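Local coordinates for VAO-type flavoprotein oxidase VAO615 (Myceliophthora thermophila, PDB 6F72), which is probably an oxidoreductase that carries one bicovalently bound FAD and, once reduced, reacts rapidly with molecular oxygen, though no substrate has yet been identified, at residues 242-247 against 295-300; 338-343 against 368-373; 384-389 against 396-401; 420-425 against 509-514. All coordinates share one frame; numbering follows the deposited sequence.

Overall arrangement
Along the chain the four contacts follow one another in series, each closing before the next opens. Contact 1 lies in the FAD-binding PCMH-type region, where helix 241-244 meets the end of strand 288-298. Contacts 2, 3 and 4 are grouped around the antiparallel sheet of seven strands: 339-344 is an inner strand, 382-388 is one outermost strand, and contact 4 lies beside 412-419, the other, which helix 420-424 follows. Contacts 3 and 4 accordingly have centres about 31 Å apart, with contact 2 about 16 Å from contact 3 and about 19 Å from contact 4. Contacts 1 and 2 touch directly through Ser242 and Asn338, so the FAD-binding part and the seven-stranded sheet meet there.

Contact 1. Residues 242-247 against 295-300; sequences SSYGVA and RLHRDG
Tyr244 OH is gripped by a water and by Arg216, a hydrogen-bond partner outside the two segments. The same water donates to Arg298 O over 2.7 Å and lies 3.0 Å from Tyr244 OH, tying the phenol to the strand backbone just beyond His297. The main touch is an offset stack of the Tyr244 and His297 rings, their centroids 3.8 Å apart and their planes only 11° from parallel. The two side chains run in opposite directions, so each CB ends up over the other's ring: Tyr244 CB lies 4.0 Å from the imidazole centroid, and His297 CB makes the reciprocal CH-pi contact with the phenol. Ser243 CB covers the opposite face of the tyrosine, leaving its ring sandwiched. Within the PCMH-type FAD-binding region, this joins the short helix 241-244 to the end of strand 288-298, at the surface, with the Tyr244 side chain about 14 Å from the FAD. Gly245 turns the chain away from the helix with a positive phi of 82°; a side chain here would run into the carbonyl O of Tyr244. Arg295, bent at chi3, brings NH2 to 3.4 Å from Tyr244 O. Asn250 bonds Arg295 NE through OD1 and Tyr244 O through ND2.

Contact 2. Residues 338-343 against 368-373; sequences NSFTYS and RPFLDD
Phe340 and Phe370 meet as a T-shaped, edge-to-face aromatic pair, and this carries the whole contact between the strand and the helix. The edge belongs to Phe340: its CE2 points at the face of Phe370, 4.0 Å from Phe370 CZ and equally far from Phe370 CE2. The approach is toward the rim of the Phe370 ring and not its middle. With the planes at 82° the rings stand almost perpendicular, and their centroids are 5.4 Å apart. Phe370 reaches the strand because its CG lies anti to the carbonyl carbon (chi1 -57°), which sends the ring out from the helix toward the sheet. The backbones stay well separated, the CA atoms of the two phenylalanines being 11.6 Å apart, so the two side chains span the gap between the backbones. Both residues are buried and the pair is purely apolar.

The polar side-chain interaction within the two segments lies on the helix. Arg368 and Asp372, one turn apart, form a salt bridge on the exposed side, with Arg368 NH2 2.8 Å from Asp372 OD1. The carboxylate oxygen sits 26° out of the guanidinium plane, and a weak bond from Arg368 NE reaches the same oxygen.

The aromatic cluster is larger than this pair. Phe333 of helix 316-335 stacks on Phe340 and meets Phe370 edge-to-face, while Leu307 of strand 302-310 touches both phenylalanines. Helix 360-376 thus packs beside helix 316-335 over one side of the antiparallel sheet, with strands 302-310, 339-344 and 348-356 beneath.

Contact 3. Residues 384-389 against 396-401; sequences QPRVST and FTYLGP
With chi1 at 64°, Arg386 has its CG wedged between the backbone N and the carbonyl carbon, and a further bend at chi3 (65°) curls the chain so that its aliphatic part lies against Tyr398. The tyrosine, its CG anti to the carbonyl carbon, reaches back from the helix and brings its hydroxyl to the strand, although its CB does not set out directly toward it. The two side chains slide past each other in opposite directions. Tyr398 OH comes within 3.2 Å of Arg386 CG and 3.4 Å of Arg386 CD, and it lies at the edge of the guanidinium, near its plane.

A water links the polar ends. It donates to Gln384 O at 2.7 Å, accepts from Arg386 NE at 3.0 Å and lies 2.7 Å from Tyr398 OH. One solvent molecule therefore joins a strand carbonyl, an arginine and a helix phenol that do not hydrogen-bond to one another directly.

The arrangement is a strand followed closely by a helix: 382-388 is an outermost strand of the seven-stranded antiparallel sheet, bonded to strand 302-310, and after a short connection helix 391-399 folds back beside it. Most of the touching residues are at the surface.

Thr397 adds an apolar touch, placing CG2 over one face of the Arg386 guanidinium, 3.9 Å from NE. Its OG1 is turned back into the helix, where it bonds to Asp393 O. Tyr398 also meets the rings of His394 and Tyr352.

Contact 4. Residues 420-425 against 509-514; sequences RSLVTD and ATPGGS
Residues 420-424 form one short helical turn and a bit, with Thr424 N bonded to Arg420 O over 3.0 Å. Facing it, 509-514 has no regular structure except a type II beta turn from Thr510 to Gly513, closed by Gly513 N to Thr510 O at 3.2 Å. Gly512 takes the third position of that turn with phi 87°, the positive value that a type II turn requires there. The nearest CA atoms across the contact are those of Leu422 and Thr510, 7.2 Å apart.

Leu422 is the side chain that fills this gap. With CG anti to the carbonyl carbon (chi1 -67°), its two methyl groups extend to the turn and divide the work. CD1 lies 3.6 Å from Thr510 CA and 3.3 Å from Pro511 O, so it meets backbone more than side chain. CD2 comes to 4.1 Å from Pro511 CD, the leucine and proline side chains crossing at a slant.

In the fold, helix 420-424 directly follows strand 412-419, an outermost strand of the seven-stranded sheet, and the turn lies in the loop after helix 488-508. Thr510 has its hydroxyl bonded to Met506 O and to Arg416 NE, which fixes the residue against both the end of that helix and the edge strand. Just after the leucine's helix, Asp425 is the N-cap of helix 426-439, its OD1 accepting from Lys427 N.

Contact 1. Residues 242-247 against 295-300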
# COMPACT_ATOMS: atom_id res chain seq x y z
N SER A 242 -3.51 -4.91 16.04
CA SER A 242 -3.27 -5.32 17.43
C SER A 242 -4.32 -6.31 17.92
O SER A 242 -4.08 -7.08 18.85
CB SER A 242 -3.25 -4.12 18.37
OG SER A 242 -2.16 -3.28 18.09
N SER A 243 -5.50 -6.26 17.30
CA SER A 243 -6.57 -7.19 17.62
C SER A 243 -6.53 -8.44 16.74
O SER A 243 -6.79 -9.54 17.25
CB SER A 243 -7.94 -6.51 17.54
OG SER A 243 -8.12 -5.60 18.61
N TYR A 244 -6.19 -8.30 15.46
CA TYR A 244 -6.31 -9.43 14.51
C TYR A 244 -5.13 -9.75 13.60
O TYR A 244 -5.27 -10.55 12.65
CB TYR A 244 -7.56 -9.26 13.65
CG TYR A 244 -8.82 -8.86 14.38
CD1 TYR A 244 -9.44 -9.72 15.31
CD2 TYR A 244 -9.41 -7.63 14.12
CE1 TYR A 244 -10.61 -9.33 15.96
CE2 TYR A 244 -10.58 -7.24 14.76
CZ TYR A 244 -11.17 -8.08 15.66
OH TYR A 244 -12.32 -7.63 16.26
N GLY A 245 -3.97 -9.16 13.86
CA GLY A 245 -2.79 -9.40 13.03
C GLY A 245 -2.79 -8.55 11.78
O GLY A 245 -3.70 -7.73 11.57
N VAL A 246 -1.78 -8.75 10.93
CA VAL A 246 -1.70 -8.03 9.65
C VAL A 246 -2.69 -8.64 8.67
O VAL A 246 -3.16 -9.73 8.89
CB VAL A 246 -0.26 -8.01 9.05
CG1 VAL A 246 0.71 -7.41 10.04
CG2 VAL A 246 0.19 -9.39 8.61
N ALA A 247 -3.00 -7.91 7.60
CA ALA A 247 -3.89 -8.38 6.54
C ALA A 247 -3.59 -9.82 6.09
O ALA A 247 -4.50 -10.66 6.08
CB ALA A 247 -3.83 -7.40 5.36
N ARG A 295 -10.70 -13.98 6.69
CA ARG A 295 -11.40 -13.91 7.96
C ARG A 295 -12.18 -12.61 8.17
O ARG A 295 -11.69 -11.53 7.87
CB ARG A 295 -10.40 -14.11 9.12
CG ARG A 295 -9.51 -15.34 8.97
CD ARG A 295 -8.73 -15.68 10.25
NE ARG A 295 -7.79 -14.65 10.67
CZ ARG A 295 -6.84 -14.80 11.60
NH1 ARG A 295 -6.67 -15.97 12.22
NH2 ARG A 295 -6.05 -13.77 11.90
N LEU A 296 -13.40 -12.75 8.65
CA LEU A 296 -14.17 -11.65 9.20
C LEU A 296 -14.21 -11.81 10.70
O LEU A 296 -14.09 -12.92 11.20
CB LEU A 296 -15.60 -11.64 8.65
CG LEU A 296 -15.77 -11.12 7.22
CD1 LEU A 296 -17.24 -11.13 6.85
CD2 LEU A 296 -15.18 -9.73 7.05
N HIS A 297 -14.39 -10.72 11.42
CA HIS A 297 -14.36 -10.75 12.88
C HIS A 297 -15.60 -10.09 13.43
O HIS A 297 -16.05 -9.09 12.87
CB HIS A 297 -13.10 -10.04 13.38
CG HIS A 297 -11.86 -10.45 12.65
ND1 HIS A 297 -11.12 -11.56 13.00
CD2 HIS A 297 -11.23 -9.90 11.58
CE1 HIS A 297 -10.09 -11.68 12.18
NE2 HIS A 297 -10.13 -10.68 11.31
N ARG A 298 -16.17 -10.64 14.50
CA ARG A 298 -17.38 -10.08 15.10
C ARG A 298 -17.20 -8.60 15.47
O ARG A 298 -16.22 -8.23 16.11
CB ARG A 298 -17.84 -10.90 16.32
CG ARG A 298 -19.25 -10.57 16.82
CD ARG A 298 -20.32 -10.89 15.77
NE ARG A 298 -21.69 -10.62 16.22
CZ ARG A 298 -22.31 -9.44 16.12
NH1 ARG A 298 -21.71 -8.39 15.58
NH2 ARG A 298 -23.57 -9.32 16.55
N ASP A 299 -18.13 -7.77 15.01
CA ASP A 299 -18.10 -6.33 15.29
C ASP A 299 -18.73 -6.05 16.65
O ASP A 299 -19.35 -6.92 17.26
CB ASP A 299 -18.82 -5.57 14.17
CG ASP A 299 -18.44 -4.10 14.10
OD1 ASP A 299 -17.41 -3.66 14.68
OD2 ASP A 299 -19.19 -3.37 13.43
N GLY A 300 -18.53 -4.83 17.14
CA GLY A 300 -19.12 -4.37 18.39
C GLY A 300 -18.59 -2.98 18.65
O GLY A 300 -17.86 -2.43 17.82
O HOH W 1 -14.23 -9.75 17.05

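Contact 2. Residues 338-343 against 368-373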
# COMPACT_ATOMS: atom_id res chain seq x y z
N ASN A 338 -5.28 -2.83 21.17
CA ASN A 338 -5.51 -1.44 20.76
C ASN A 338 -4.39 -0.90 19.88
O ASN A 338 -3.33 -1.51 19.81
CB ASN A 338 -5.65 -0.54 21.99
CG ASN A 338 -6.52 -1.14 23.07
OD1 ASN A 338 -7.72 -1.25 22.92
ND2 ASN A 338 -5.89 -1.52 24.19
N SER A 339 -4.63 0.25 19.24
CA SER A 339 -3.62 0.90 18.41
C SER A 339 -3.69 2.41 18.46
O SER A 339 -4.76 2.99 18.72
CB SER A 339 -3.74 0.46 16.96
OG SER A 339 -4.96 0.93 16.40
N PHE A 340 -2.55 3.05 18.21
CA PHE A 340 -2.49 4.48 17.90
C PHE A 340 -1.97 4.68 16.50
O PHE A 340 -0.93 4.13 16.13
CB PHE A 340 -1.60 5.24 18.88
CG PHE A 340 -2.33 5.73 20.10
CD1 PHE A 340 -3.38 6.65 19.98
CD2 PHE A 340 -1.94 5.30 21.37
CE1 PHE A 340 -4.05 7.11 21.12
CE2 PHE A 340 -2.60 5.76 22.51
CZ PHE A 340 -3.66 6.66 22.38
N THR A 341 -2.73 5.44 15.71
CA THR A 341 -2.24 6.01 14.47
C THR A 341 -2.03 7.51 14.74
O THR A 341 -2.90 8.18 15.30
CB THR A 341 -3.16 5.65 13.27
OG1 THR A 341 -2.51 6.01 12.04
CG2 THR A 341 -4.55 6.32 13.32
N TYR A 342 -0.85 8.01 14.40
CA TYR A 342 -0.48 9.35 14.79
C TYR A 342 0.43 10.10 13.80
O TYR A 342 1.12 9.49 12.99
CB TYR A 342 0.12 9.38 16.20
CG TYR A 342 1.35 8.54 16.40
CD1 TYR A 342 1.24 7.18 16.65
CD2 TYR A 342 2.62 9.12 16.38
CE1 TYR A 342 2.36 6.39 16.84
CE2 TYR A 342 3.76 8.34 16.59
CZ TYR A 342 3.61 6.98 16.82
OH TYR A 342 4.70 6.19 17.00
N SER A 343 0.38 11.43 13.90
CA SER A 343 1.21 12.34 13.12
C SER A 343 2.30 12.89 14.02
O SER A 343 2.03 13.39 15.12
CB SER A 343 0.35 13.48 12.59
OG SER A 343 1.11 14.32 11.74
N ARG A 368 -5.19 6.71 30.65
CA ARG A 368 -4.64 7.24 31.91
C ARG A 368 -3.10 7.20 32.06
O ARG A 368 -2.55 8.17 32.59
CB ARG A 368 -5.36 6.66 33.14
CG ARG A 368 -5.32 7.55 34.38
CD ARG A 368 -6.06 8.87 34.19
NE ARG A 368 -5.26 10.01 34.67
CZ ARG A 368 -5.41 11.27 34.27
NH1 ARG A 368 -6.32 11.62 33.36
NH2 ARG A 368 -4.62 12.21 34.78
N PRO A 369 -2.41 6.12 31.60
CA PRO A 369 -0.94 6.19 31.68
C PRO A 369 -0.32 7.29 30.80
O PRO A 369 0.59 8.00 31.27
CB PRO A 369 -0.48 4.81 31.19
CG PRO A 369 -1.67 3.93 31.35
CD PRO A 369 -2.85 4.81 31.09
N PHE A 370 -0.81 7.43 29.57
CA PHE A 370 -0.35 8.44 28.62
C PHE A 370 -0.62 9.85 29.13
O PHE A 370 0.26 10.71 29.06
CB PHE A 370 -0.99 8.25 27.23
CG PHE A 370 -0.76 6.89 26.61
CD1 PHE A 370 0.38 6.64 25.84
CD2 PHE A 370 -1.70 5.86 26.78
CE1 PHE A 370 0.59 5.39 25.26
CE2 PHE A 370 -1.49 4.61 26.21
CZ PHE A 370 -0.35 4.37 25.45
N LEU A 371 -1.82 10.07 29.67
CA LEU A 371 -2.24 11.38 30.21
C LEU A 371 -1.49 11.79 31.48
O LEU A 371 -1.19 12.98 31.66
CB LEU A 371 -3.77 11.44 30.46
CG LEU A 371 -4.80 10.99 29.41
CD1 LEU A 371 -6.21 11.36 29.84
CD2 LEU A 371 -4.52 11.53 28.01
N ASP A 372 -1.18 10.81 32.34
CA ASP A 372 -0.37 11.05 33.54
C ASP A 372 1.06 11.43 33.17
O ASP A 372 1.65 12.31 33.82
CB ASP A 372 -0.36 9.83 34.47
CG ASP A 372 -1.64 9.67 35.27
OD1 ASP A 372 -2.39 10.66 35.46
OD2 ASP A 372 -1.90 8.54 35.71
N ASP A 373 1.63 10.77 32.15
CA ASP A 373 2.99 11.06 31.71
C ASP A 373 3.13 12.50 31.21
O ASP A 373 4.07 13.21 31.59
CB ASP A 373 3.48 10.08 30.65
CG ASP A 373 4.92 10.36 30.21
OD1 ASP A 373 5.11 11.17 29.29
OD2 ASP A 373 5.85 9.78 30.81

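Contact 3. Residues 384-389 against 396-401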
# COMPACT_ATOMS: atom_id res chain seq x y z
N GLN A 384 -9.90 13.85 23.37
CA GLN A 384 -11.30 13.79 22.96
C GLN A 384 -11.72 12.33 22.80
O GLN A 384 -11.69 11.78 21.69
CB GLN A 384 -11.55 14.63 21.69
CG GLN A 384 -11.55 16.13 21.97
CD GLN A 384 -11.28 17.01 20.75
OE1 GLN A 384 -10.52 16.65 19.84
NE2 GLN A 384 -11.88 18.19 20.75
N PRO A 385 -12.09 11.68 23.93
CA PRO A 385 -12.53 10.29 23.89
C PRO A 385 -13.94 10.18 23.33
O PRO A 385 -14.72 11.13 23.44
CB PRO A 385 -12.54 9.87 25.37
CG PRO A 385 -11.91 10.99 26.13
CD PRO A 385 -12.15 12.21 25.30
N ARG A 386 -14.23 9.03 22.73
CA ARG A 386 -15.58 8.67 22.29
C ARG A 386 -15.73 7.16 22.25
O ARG A 386 -14.75 6.43 22.42
CB ARG A 386 -15.95 9.32 20.93
CG ARG A 386 -15.10 8.88 19.73
CD ARG A 386 -15.55 9.50 18.40
NE ARG A 386 -15.37 10.95 18.40
CZ ARG A 386 -16.35 11.84 18.52
NH1 ARG A 386 -17.62 11.45 18.63
NH2 ARG A 386 -16.06 13.13 18.53
N VAL A 387 -16.97 6.70 22.05
CA VAL A 387 -17.27 5.30 21.80
C VAL A 387 -18.18 5.23 20.56
O VAL A 387 -19.26 5.82 20.55
CB VAL A 387 -17.96 4.62 23.02
CG1 VAL A 387 -18.36 3.18 22.69
CG2 VAL A 387 -17.07 4.63 24.25
N SER A 388 -17.73 4.52 19.53
CA SER A 388 -18.55 4.25 18.34
C SER A 388 -19.31 2.93 18.51
O SER A 388 -18.82 2.01 19.15
CB SER A 388 -17.69 4.23 17.07
OG SER A 388 -16.83 5.37 17.02
N THR A 389 -20.52 2.86 17.93
CA THR A 389 -21.38 1.67 17.98
C THR A 389 -20.74 0.48 17.28
O THR A 389 -20.91 -0.67 17.70
CB THR A 389 -22.75 1.97 17.34
OG1 THR A 389 -23.22 3.23 17.81
CG2 THR A 389 -23.78 0.89 17.70
N PHE A 396 -14.47 5.93 9.97
CA PHE A 396 -14.76 7.14 9.19
C PHE A 396 -14.93 8.42 10.00
O PHE A 396 -14.85 9.52 9.44
CB PHE A 396 -15.88 6.90 8.16
CG PHE A 396 -15.46 6.04 6.99
CD1 PHE A 396 -14.55 6.53 6.04
CD2 PHE A 396 -15.94 4.75 6.85
CE1 PHE A 396 -14.14 5.74 4.97
CE2 PHE A 396 -15.54 3.95 5.77
CZ PHE A 396 -14.64 4.45 4.83
N THR A 397 -15.11 8.29 11.32
CA THR A 397 -14.98 9.44 12.22
C THR A 397 -13.56 9.99 12.11
O THR A 397 -13.38 11.20 11.90
CB THR A 397 -15.26 9.07 13.70
OG1 THR A 397 -16.53 8.42 13.80
CG2 THR A 397 -15.28 10.33 14.58
N TYR A 398 -12.57 9.10 12.20
CA TYR A 398 -11.16 9.48 12.25
C TYR A 398 -10.45 9.59 10.89
O TYR A 398 -9.50 10.38 10.76
CB TYR A 398 -10.39 8.58 13.22
CG TYR A 398 -10.84 8.78 14.65
CD1 TYR A 398 -10.44 9.91 15.38
CD2 TYR A 398 -11.71 7.88 15.26
CE1 TYR A 398 -10.87 10.12 16.68
CE2 TYR A 398 -12.15 8.08 16.56
CZ TYR A 398 -11.73 9.20 17.27
OH TYR A 398 -12.16 9.39 18.55
N LEU A 399 -10.90 8.82 9.91
CA LEU A 399 -10.17 8.67 8.64
C LEU A 399 -11.08 8.88 7.42
O LEU A 399 -10.77 8.45 6.30
CB LEU A 399 -9.42 7.32 8.61
CG LEU A 399 -8.58 6.88 9.84
CD1 LEU A 399 -8.27 5.40 9.81
CD2 LEU A 399 -7.29 7.66 10.04
N GLY A 400 -12.19 9.59 7.66
CA GLY A 400 -13.16 9.90 6.62
C GLY A 400 -12.78 11.14 5.82
O GLY A 400 -11.60 11.51 5.80
N PRO A 401 -13.76 11.79 5.17
CA PRO A 401 -15.19 11.39 5.21
C PRO A 401 -15.51 10.13 4.40
O PRO A 401 -14.77 9.79 3.47
CB PRO A 401 -15.90 12.58 4.58
CG PRO A 401 -14.88 13.17 3.66
CD PRO A 401 -13.54 12.98 4.32
O HOH W 2 -12.69 11.91 19.19

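Contact 4. Residues 420-425 against 509-514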
# COMPACT_ATOMS: atom_id res chain seq x y z
N ARG A 420 9.89 -3.28 19.00
CA ARG A 420 9.56 -2.94 20.39
C ARG A 420 10.77 -2.79 21.32
O ARG A 420 10.78 -1.89 22.18
CB ARG A 420 8.63 -4.00 20.97
CG ARG A 420 7.90 -3.58 22.24
CD ARG A 420 7.27 -4.78 22.92
NE ARG A 420 5.90 -4.50 23.33
CZ ARG A 420 4.81 -4.93 22.71
NH1 ARG A 420 4.89 -5.70 21.63
NH2 ARG A 420 3.61 -4.60 23.17
N SER A 421 11.78 -3.64 21.14
CA SER A 421 12.96 -3.66 22.04
C SER A 421 13.78 -2.37 21.95
O SER A 421 14.40 -1.96 22.92
CB SER A 421 13.83 -4.88 21.76
OG SER A 421 14.11 -4.98 20.37
N LEU A 422 13.75 -1.73 20.78
CA LEU A 422 14.40 -0.42 20.59
C LEU A 422 13.73 0.68 21.41
O LEU A 422 14.42 1.46 22.07
CB LEU A 422 14.49 -0.05 19.11
CG LEU A 422 15.41 -0.90 18.23
CD1 LEU A 422 15.28 -0.46 16.78
CD2 LEU A 422 16.88 -0.88 18.64
N VAL A 423 12.40 0.69 21.39
CA VAL A 423 11.60 1.68 22.11
C VAL A 423 11.63 1.50 23.63
O VAL A 423 11.72 2.47 24.38
CB VAL A 423 10.13 1.65 21.62
CG1 VAL A 423 9.27 2.60 22.44
CG2 VAL A 423 10.04 2.01 20.15
N THR A 424 11.54 0.26 24.09
CA THR A 424 11.43 -0.03 25.53
C THR A 424 12.75 0.13 26.32
O THR A 424 12.72 0.26 27.55
CB THR A 424 10.81 -1.41 25.77
OG1 THR A 424 11.58 -2.40 25.08
CG2 THR A 424 9.38 -1.42 25.23
N ASP A 425 13.88 0.13 25.60
CA ASP A 425 15.18 0.52 26.19
C ASP A 425 15.46 2.03 25.95
O ASP A 425 15.70 2.43 24.80
CB ASP A 425 16.31 -0.37 25.63
CG ASP A 425 17.71 0.06 26.10
OD1 ASP A 425 17.86 0.81 27.10
OD2 ASP A 425 18.70 -0.35 25.46
N ALA A 509 19.35 4.18 12.26
CA ALA A 509 18.81 4.58 13.57
C ALA A 509 17.97 3.51 14.27
O ALA A 509 17.61 3.66 15.46
CB ALA A 509 18.03 5.87 13.48
N THR A 510 17.64 2.43 13.55
CA THR A 510 16.74 1.40 14.05
C THR A 510 17.20 -0.03 13.70
O THR A 510 16.55 -0.72 12.90
CB THR A 510 15.29 1.65 13.57
OG1 THR A 510 15.29 1.87 12.15
CG2 THR A 510 14.63 2.86 14.29
N PRO A 511 18.32 -0.51 14.30
CA PRO A 511 18.83 -1.85 13.96
C PRO A 511 17.84 -2.93 14.36
O PRO A 511 17.16 -2.79 15.38
CB PRO A 511 20.13 -1.97 14.78
CG PRO A 511 20.46 -0.57 15.18
CD PRO A 511 19.15 0.12 15.35
N GLY A 512 17.73 -3.97 13.53
CA GLY A 512 16.77 -5.08 13.75
C GLY A 512 15.38 -4.83 13.18
O GLY A 512 14.53 -5.71 13.17
N GLY A 513 15.15 -3.61 12.71
CA GLY A 513 13.93 -3.26 11.99
C GLY A 513 14.02 -3.59 10.52
O GLY A 513 14.96 -4.26 10.07
N SER A 514 13.04 -3.13 9.75
CA SER A 514 13.03 -3.41 8.32
C SER A 514 12.26 -2.32 7.59
O SER A 514 11.67 -1.43 8.24
CB SER A 514 12.40 -4.79 8.04
OG SER A 514 11.01 -4.74 8.28